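Local coordinates for protein aminotransferase class I and II (Streptococcus suis 89/1591, PDB 3OP7) that probably catalyses pyridoxal-phosphate-dependent transamination as a class I/II aminotransferase, holding the cofactor on a lysine as an internal aldimine, at residues H16-A25 and L324-V335; E294-R302 and S309-M317. All coordinates share one frame; numbering follows the deposited sequence.

Contact 1 (H16-A25 and L324-V335); sequences HENSAIYDIA and LQLLQEHGVLLV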
# COMPACT_ATOMS: atom_id res chain seq x y z
N HIS A 16 -17.60 -10.43 -10.74
CA HIS A 16 -18.09 -11.83 -10.76
C HIS A 16 -17.82 -12.70 -9.54
O HIS A 16 -18.45 -13.74 -9.40
CB HIS A 16 -17.58 -12.56 -12.02
CG HIS A 16 -18.01 -11.91 -13.29
ND1 HIS A 16 -19.33 -11.81 -13.67
CD2 HIS A 16 -17.29 -11.31 -14.26
CE1 HIS A 16 -19.40 -11.17 -14.83
NE2 HIS A 16 -18.17 -10.85 -15.20
N GLU A 17 -16.93 -12.28 -8.65
CA GLU A 17 -16.51 -13.12 -7.52
C GLU A 17 -17.71 -13.53 -6.61
O GLU A 17 -17.76 -14.67 -6.12
CB GLU A 17 -15.46 -12.40 -6.67
CG GLU A 17 -14.24 -13.22 -6.35
CD GLU A 17 -13.10 -12.37 -5.70
OE1 GLU A 17 -13.30 -11.17 -5.34
OE2 GLU A 17 -11.98 -12.92 -5.55
N ASN A 18 -18.68 -12.62 -6.46
CA ASN A 18 -19.88 -12.87 -5.63
C ASN A 18 -20.89 -13.80 -6.27
O ASN A 18 -21.86 -14.23 -5.62
CB ASN A 18 -20.59 -11.55 -5.32
CG ASN A 18 -19.88 -10.73 -4.28
OD1 ASN A 18 -18.86 -11.14 -3.73
ND2 ASN A 18 -20.44 -9.56 -3.97
N SER A 19 -20.72 -14.03 -7.57
CA SER A 19 -21.59 -14.92 -8.34
C SER A 19 -21.05 -16.35 -8.39
O SER A 19 -21.71 -17.24 -8.94
CB SER A 19 -21.74 -14.39 -9.77
OG SER A 19 -22.62 -13.29 -9.80
N ALA A 20 -19.86 -16.58 -7.84
CA ALA A 20 -19.18 -17.87 -7.94
C ALA A 20 -19.79 -18.91 -6.98
O ALA A 20 -19.89 -18.65 -5.78
CB ALA A 20 -17.71 -17.70 -7.64
N ILE A 21 -20.19 -20.07 -7.50
CA ILE A 21 -20.54 -21.22 -6.64
C ILE A 21 -19.27 -22.04 -6.39
O ILE A 21 -18.95 -22.39 -5.25
CB ILE A 21 -21.67 -22.06 -7.23
CG1 ILE A 21 -22.98 -21.24 -7.28
CG2 ILE A 21 -21.84 -23.35 -6.41
CD1 ILE A 21 -24.11 -21.86 -8.13
N TYR A 22 -18.52 -22.28 -7.47
CA TYR A 22 -17.25 -23.03 -7.42
C TYR A 22 -16.14 -22.12 -7.91
O TYR A 22 -15.95 -21.96 -9.09
CB TYR A 22 -17.37 -24.31 -8.30
CG TYR A 22 -18.57 -25.11 -7.91
CD1 TYR A 22 -18.66 -25.65 -6.62
CD2 TYR A 22 -19.65 -25.27 -8.77
CE1 TYR A 22 -19.80 -26.39 -6.22
CE2 TYR A 22 -20.80 -25.99 -8.37
CZ TYR A 22 -20.86 -26.54 -7.08
OH TYR A 22 -21.98 -27.25 -6.68
N ASP A 23 -15.40 -21.52 -6.98
CA ASP A 23 -14.39 -20.50 -7.33
C ASP A 23 -13.03 -21.15 -7.58
O ASP A 23 -12.35 -21.51 -6.64
CB ASP A 23 -14.29 -19.45 -6.24
CG ASP A 23 -13.36 -18.28 -6.62
OD1 ASP A 23 -12.53 -18.43 -7.53
OD2 ASP A 23 -13.50 -17.22 -6.01
N ILE A 24 -12.67 -21.38 -8.85
CA ILE A 24 -11.35 -21.89 -9.21
C ILE A 24 -10.58 -20.81 -9.99
O ILE A 24 -9.83 -21.11 -10.93
CB ILE A 24 -11.40 -23.25 -9.97
CG1 ILE A 24 -12.32 -23.19 -11.19
CG2 ILE A 24 -11.98 -24.32 -9.06
CD1 ILE A 24 -12.37 -24.50 -12.05
N ALA A 25 -10.79 -19.56 -9.59
CA ALA A 25 -10.14 -18.41 -10.22
C ALA A 25 -8.98 -17.90 -9.39
O ALA A 25 -8.06 -17.31 -9.95
CB ALA A 25 -11.14 -17.27 -10.44
N LEU A 324 -18.26 -16.33 -18.89
CA LEU A 324 -19.51 -15.72 -18.42
C LEU A 324 -20.64 -16.75 -18.45
O LEU A 324 -21.43 -16.87 -17.51
CB LEU A 324 -19.91 -14.52 -19.28
CG LEU A 324 -19.10 -13.21 -19.16
CD1 LEU A 324 -19.40 -12.30 -20.39
CD2 LEU A 324 -19.39 -12.50 -17.84
N GLN A 325 -20.72 -17.49 -19.55
CA GLN A 325 -21.73 -18.53 -19.69
C GLN A 325 -21.54 -19.67 -18.70
O GLN A 325 -22.51 -20.12 -18.11
CB GLN A 325 -21.71 -19.10 -21.10
CG GLN A 325 -22.25 -18.17 -22.13
CD GLN A 325 -22.37 -18.85 -23.50
OE1 GLN A 325 -22.22 -18.20 -24.54
NE2 GLN A 325 -22.61 -20.16 -23.49
N LEU A 326 -20.31 -20.13 -18.54
CA LEU A 326 -19.99 -21.17 -17.54
C LEU A 326 -20.39 -20.71 -16.13
O LEU A 326 -20.98 -21.46 -15.34
CB LEU A 326 -18.50 -21.48 -17.57
CG LEU A 326 -17.96 -22.39 -16.47
CD1 LEU A 326 -18.44 -23.84 -16.68
CD2 LEU A 326 -16.44 -22.27 -16.40
N LEU A 327 -20.10 -19.45 -15.83
CA LEU A 327 -20.47 -18.88 -14.54
C LEU A 327 -22.00 -18.86 -14.37
O LEU A 327 -22.51 -19.33 -13.35
CB LEU A 327 -19.87 -17.48 -14.38
CG LEU A 327 -20.18 -16.71 -13.09
CD1 LEU A 327 -19.60 -17.46 -11.90
CD2 LEU A 327 -19.57 -15.29 -13.16
N GLN A 328 -22.73 -18.34 -15.36
CA GLN A 328 -24.19 -18.20 -15.28
C GLN A 328 -24.87 -19.56 -15.18
O GLN A 328 -25.81 -19.76 -14.40
CB GLN A 328 -24.71 -17.45 -16.51
CG GLN A 328 -24.31 -15.97 -16.60
CD GLN A 328 -24.55 -15.37 -17.99
OE1 GLN A 328 -25.16 -15.99 -18.85
NE2 GLN A 328 -24.05 -14.16 -18.20
N GLU A 329 -24.40 -20.50 -15.99
CA GLU A 329 -25.02 -21.82 -16.09
C GLU A 329 -24.61 -22.86 -15.02
O GLU A 329 -25.43 -23.73 -14.69
CB GLU A 329 -24.78 -22.40 -17.48
CG GLU A 329 -25.48 -21.62 -18.57
CD GLU A 329 -25.49 -22.37 -19.90
OE1 GLU A 329 -25.51 -23.62 -19.91
OE2 GLU A 329 -25.48 -21.69 -20.95
N HIS A 330 -23.38 -22.81 -14.55
CA HIS A 330 -22.85 -23.82 -13.60
C HIS A 330 -22.20 -23.28 -12.35
O HIS A 330 -21.80 -24.05 -11.46
CB HIS A 330 -21.88 -24.74 -14.31
CG HIS A 330 -22.51 -25.49 -15.43
ND1 HIS A 330 -23.46 -26.47 -15.22
CD2 HIS A 330 -22.39 -25.37 -16.77
CE1 HIS A 330 -23.87 -26.93 -16.38
NE2 HIS A 330 -23.23 -26.29 -17.34
N GLY A 331 -22.07 -21.95 -12.28
CA GLY A 331 -21.50 -21.30 -11.13
C GLY A 331 -19.99 -21.46 -10.96
O GLY A 331 -19.49 -21.20 -9.88
N VAL A 332 -19.28 -21.86 -12.02
CA VAL A 332 -17.84 -22.07 -11.98
C VAL A 332 -17.12 -20.79 -12.43
O VAL A 332 -17.42 -20.23 -13.50
CB VAL A 332 -17.39 -23.27 -12.90
CG1 VAL A 332 -15.87 -23.45 -12.87
CG2 VAL A 332 -18.10 -24.58 -12.51
N LEU A 333 -16.21 -20.30 -11.61
CA LEU A 333 -15.48 -19.07 -11.94
C LEU A 333 -14.06 -19.39 -12.32
O LEU A 333 -13.33 -20.05 -11.57
CB LEU A 333 -15.52 -18.07 -10.80
CG LEU A 333 -14.94 -16.66 -11.12
CD1 LEU A 333 -15.86 -15.90 -12.09
CD2 LEU A 333 -14.70 -15.87 -9.85
N LEU A 334 -13.68 -18.91 -13.52
CA LEU A 334 -12.33 -18.94 -14.05
C LEU A 334 -11.99 -17.49 -14.39
O LEU A 334 -12.88 -16.61 -14.28
CB LEU A 334 -12.31 -19.78 -15.34
CG LEU A 334 -12.53 -21.30 -15.20
CD1 LEU A 334 -12.83 -21.94 -16.55
CD2 LEU A 334 -11.29 -21.91 -14.60
N VAL A 335 -10.76 -17.24 -14.82
CA VAL A 335 -10.41 -15.93 -15.40
C VAL A 335 -10.12 -16.15 -16.89
O VAL A 335 -9.25 -16.94 -17.23
CB VAL A 335 -9.25 -15.24 -14.72
CG1 VAL A 335 -9.02 -13.81 -15.36
CG2 VAL A 335 -9.53 -15.14 -13.20
O HOH W 1 -23.63 -18.13 -11.10

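Contact 2 (E294-R302 and S309-M317); sequences EEPLVSYIR and SFVKIAVDM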
# COMPACT_ATOMS: atom_id res chain seq x y z
N GLU A 294 -8.11 -36.48 -19.64
CA GLU A 294 -9.42 -37.10 -19.88
C GLU A 294 -10.33 -36.23 -20.75
O GLU A 294 -11.22 -36.73 -21.41
CB GLU A 294 -10.13 -37.38 -18.54
CG GLU A 294 -9.62 -38.64 -17.81
CD GLU A 294 -10.27 -38.85 -16.45
OE1 GLU A 294 -11.02 -37.97 -15.99
OE2 GLU A 294 -10.02 -39.92 -15.85
N GLU A 295 -10.10 -34.92 -20.74
CA GLU A 295 -10.99 -34.00 -21.42
C GLU A 295 -10.38 -33.62 -22.78
O GLU A 295 -9.35 -32.91 -22.84
CB GLU A 295 -11.22 -32.76 -20.50
CG GLU A 295 -12.01 -31.59 -21.11
CD GLU A 295 -13.32 -32.01 -21.72
OE1 GLU A 295 -14.17 -32.52 -20.94
OE2 GLU A 295 -13.49 -31.84 -22.97
N PRO A 296 -11.01 -34.06 -23.89
CA PRO A 296 -10.38 -33.85 -25.19
C PRO A 296 -10.37 -32.40 -25.70
O PRO A 296 -9.58 -32.06 -26.59
CB PRO A 296 -11.19 -34.77 -26.14
CG PRO A 296 -12.51 -34.93 -25.48
CD PRO A 296 -12.31 -34.75 -24.00
N LEU A 297 -11.21 -31.54 -25.13
CA LEU A 297 -11.28 -30.13 -25.54
C LEU A 297 -10.34 -29.23 -24.75
O LEU A 297 -10.35 -28.01 -24.93
CB LEU A 297 -12.71 -29.59 -25.43
CG LEU A 297 -13.74 -30.23 -26.37
CD1 LEU A 297 -15.09 -29.51 -26.23
CD2 LEU A 297 -13.24 -30.24 -27.83
N VAL A 298 -9.55 -29.80 -23.85
CA VAL A 298 -8.62 -28.96 -23.09
C VAL A 298 -7.24 -29.55 -23.08
O VAL A 298 -7.08 -30.76 -23.09
CB VAL A 298 -9.06 -28.73 -21.61
CG1 VAL A 298 -10.55 -28.42 -21.54
CG2 VAL A 298 -8.75 -29.96 -20.76
N SER A 299 -6.23 -28.69 -23.04
CA SER A 299 -4.85 -29.15 -23.01
C SER A 299 -4.05 -28.02 -22.38
O SER A 299 -4.55 -26.88 -22.30
CB SER A 299 -4.34 -29.51 -24.43
OG SER A 299 -4.13 -28.33 -25.20
N TYR A 300 -2.86 -28.32 -21.88
CA TYR A 300 -2.01 -27.24 -21.34
C TYR A 300 -0.53 -27.59 -21.26
O TYR A 300 -0.15 -28.76 -21.50
CB TYR A 300 -2.56 -26.77 -19.99
CG TYR A 300 -2.24 -27.54 -18.72
CD1 TYR A 300 -1.87 -28.89 -18.74
CD2 TYR A 300 -2.44 -26.96 -17.50
CE1 TYR A 300 -1.65 -29.59 -17.53
CE2 TYR A 300 -2.21 -27.65 -16.30
CZ TYR A 300 -1.81 -28.96 -16.32
OH TYR A 300 -1.59 -29.64 -15.13
N ILE A 301 0.27 -26.56 -20.95
CA ILE A 301 1.67 -26.74 -20.54
C ILE A 301 1.67 -26.74 -19.02
O ILE A 301 1.45 -25.68 -18.39
CB ILE A 301 2.62 -25.64 -21.04
CG1 ILE A 301 2.55 -25.51 -22.58
CG2 ILE A 301 4.05 -25.97 -20.61
CD1 ILE A 301 3.13 -26.66 -23.28
N ARG A 302 1.86 -27.94 -18.46
CA ARG A 302 1.83 -28.13 -17.00
C ARG A 302 2.74 -27.14 -16.29
O ARG A 302 3.92 -27.07 -16.60
CB ARG A 302 2.25 -29.58 -16.67
CG ARG A 302 2.14 -30.00 -15.21
CD ARG A 302 2.77 -31.36 -15.05
NE ARG A 302 2.58 -31.98 -13.74
CZ ARG A 302 3.46 -32.00 -12.74
NH1 ARG A 302 4.62 -31.36 -12.81
NH2 ARG A 302 3.16 -32.66 -11.62
N SER A 309 -2.35 -22.00 -13.42
CA SER A 309 -2.24 -22.71 -14.69
C SER A 309 -3.04 -21.98 -15.76
O SER A 309 -3.92 -21.16 -15.47
CB SER A 309 -2.71 -24.19 -14.61
OG SER A 309 -4.10 -24.27 -14.37
N PHE A 310 -2.73 -22.30 -17.01
CA PHE A 310 -3.29 -21.55 -18.15
C PHE A 310 -3.65 -22.62 -19.15
O PHE A 310 -2.78 -23.20 -19.80
CB PHE A 310 -2.28 -20.57 -18.72
CG PHE A 310 -2.87 -19.37 -19.43
CD1 PHE A 310 -3.92 -18.65 -18.90
CD2 PHE A 310 -2.35 -18.95 -20.65
CE1 PHE A 310 -4.43 -17.51 -19.54
CE2 PHE A 310 -2.85 -17.86 -21.31
CZ PHE A 310 -3.88 -17.11 -20.74
N VAL A 311 -4.95 -22.87 -19.25
CA VAL A 311 -5.45 -24.04 -19.92
C VAL A 311 -6.03 -23.61 -21.27
O VAL A 311 -6.73 -22.59 -21.39
CB VAL A 311 -6.52 -24.71 -19.04
CG1 VAL A 311 -7.13 -25.89 -19.70
CG2 VAL A 311 -5.92 -25.11 -17.70
N LYS A 312 -5.68 -24.37 -22.30
CA LYS A 312 -6.12 -24.07 -23.65
C LYS A 312 -7.43 -24.78 -23.94
O LYS A 312 -7.47 -26.01 -23.92
CB LYS A 312 -5.06 -24.55 -24.65
CG LYS A 312 -5.25 -24.03 -26.05
CD LYS A 312 -4.25 -24.67 -27.00
CE LYS A 312 -4.10 -23.91 -28.32
NZ LYS A 312 -2.83 -24.33 -29.00
N ILE A 313 -8.48 -24.01 -24.22
CA ILE A 313 -9.81 -24.55 -24.50
C ILE A 313 -10.06 -24.54 -26.01
O ILE A 313 -10.17 -23.47 -26.61
CB ILE A 313 -10.93 -23.71 -23.76
CG1 ILE A 313 -10.64 -23.57 -22.28
CG2 ILE A 313 -12.33 -24.34 -23.99
CD1 ILE A 313 -10.57 -24.86 -21.49
N ALA A 314 -10.14 -25.73 -26.62
CA ALA A 314 -10.40 -25.89 -28.07
C ALA A 314 -11.88 -25.72 -28.47
O ALA A 314 -12.52 -26.64 -29.01
CB ALA A 314 -9.86 -27.26 -28.57
N VAL A 315 -12.41 -24.52 -28.20
CA VAL A 315 -13.77 -24.12 -28.54
C VAL A 315 -13.71 -22.74 -29.20
O VAL A 315 -13.02 -21.83 -28.70
CB VAL A 315 -14.68 -24.04 -27.29
CG1 VAL A 315 -16.10 -23.54 -27.68
CG2 VAL A 315 -14.76 -25.42 -26.60
N ASP A 316 -14.47 -22.57 -30.27
CA ASP A 316 -14.38 -21.37 -31.10
C ASP A 316 -15.36 -20.30 -30.61
O ASP A 316 -16.41 -20.03 -31.22
CB ASP A 316 -14.64 -21.73 -32.58
CG ASP A 316 -14.23 -20.61 -33.53
OD1 ASP A 316 -13.40 -19.77 -33.14
OD2 ASP A 316 -14.75 -20.56 -34.67
N MSE A 317 -15.03 -19.70 -29.47
CA MSE A 317 -15.79 -18.57 -28.97
C MSE A 317 -14.90 -17.79 -28.02
O MSE A 317 -14.02 -18.38 -27.38
CB MSE A 317 -17.09 -19.01 -28.29
CG MSE A 317 -16.96 -19.57 -26.90
SE MSE A 317 -18.62 -20.04 -25.95
CE MSE A 317 -19.57 -18.38 -25.73
O HOH W 2 -6.94 -27.66 -26.13
O HOH W 3 -0.16 -23.77 -17.08
O HOH W 4 -0.82 -23.95 -21.42

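Contact 1 (H16-A25 and L324-V335)
The Tyr22 ring meets His330 and Val332 with its edge. Tyr22 CD2 lies 3.7 Å from His330 O and reaches Val332 CG2 near the ring plane. One face of this ring carries CG2 of its own neighbour Ile21, over the centre. The His16 ring is approached obliquely by two leucine methyls of helix 319-330. Leu324 CD2 lies 3.3 Å from His16 CE1 and equally near His16 NE2, while Leu327 CD2 sits 3.5 Å from His16 ND1. Trp12 also meets this ring, at about 50° between planes.

The backbones pair as short parallel strands, Tyr22 with Val332 and Asp23 with Leu333. Gly331 O takes two N-H groups. Ile21 N comes in the carbonyl plane on a lone pair, with a bent bond of 139°. Tyr22 N gives Gly331 O a nearly straight bond of 2.8 Å, tilted from that plane. Leu333 N then donates to Tyr22 O, and Ile24 N to Leu333 O. Gly331 itself has positive phi where the chain leaves the helix. A water donates to both Ser19 O and Leu327 O and so bridges the turn to the helix.

On the Asp23 face Leu333 packs between His16, Ala20 and Ala25. Its CG is anti to the backbone N (chi1 -172°), which directs the isobutyl group over segment 16-25. Of its two branches, Leu333 CD1 reaches His16 CB and Leu333 CD2 lies 3.9 Å from Ala25 CB. On the Tyr22 and Val332 side, Ile24 CD1 packs on Val332 CG1 at 3.7 Å. Asp23 OD1 accepts from Ala25 N, closing an Asx turn.

Together these bonds make a two-stranded parallel sheet after helix 319-330. It is consistent with the small domain of a fold-type I aminotransferase, to which the N-terminal segment adds a strand.

Contact 2 (E294-R302 and S309-M317)
A beta hairpin pairs strand 298-300 with strand 309-313, at one edge of the antiparallel sheet of the C-terminal part. Ser299 and Lys312 form its hydrogen-bonded pair. Lys312 N donates to Ser299 O at 2.8 Å, nearly in line with the carbonyl. Ser299 N returns a longer bond to Lys312 O in the carbonyl plane. A water also joins Ser299 OG to Lys312 O, beside these direct bonds. Ala314 N adds a bond of 2.8 Å to Leu297 O.

In the non-hydrogen-bonded pair, Val298 CG1 lies 3.6 Å from Ile313 CD1, the two side chains running alongside each other. Tyr300 CG stands between its backbone N and carbonyl carbon. This torsion (chi1 81°) sets the ring obliquely across strand 309-313. Ser309 CB meets the ring edge in plane, 3.9 Å from Tyr300 CE2. Val311 CG2 approaches Tyr300 CD2 obliquely, and Arg302 CA lies over one face toward the rim.

Beyond Tyr300, two waters bridge Ile301 and Phe310. One links Ile301 O with Phe310 N, the other Ile301 N with Phe310 O. Solvent therefore serves these four backbone atoms. The face of Val298, Val311 and Ile313 is mainly apolar, with the Tyr300 hydroxyl held by Asp289 of helix 270-294.

From the N terminus, the chain runs through helix 8-16 into segment 16-25. Contact 1 then closes a very long loop when segment 324-335 returns beside it, with 298 residues between the two. Contact 2 closes a far shorter loop, a hairpin with six residues between its segments, and is nested inside the first. After strand 309-313 the chain passes into helix 319-330, which delivers contact 1. The contact centres are about 17 Å apart. Met317 and Gln325 pack against each other where the two contacts touch. Contact 1 ties the N-terminal segment to the C-terminal part. Contact 2 builds the edge of the sheet within that part.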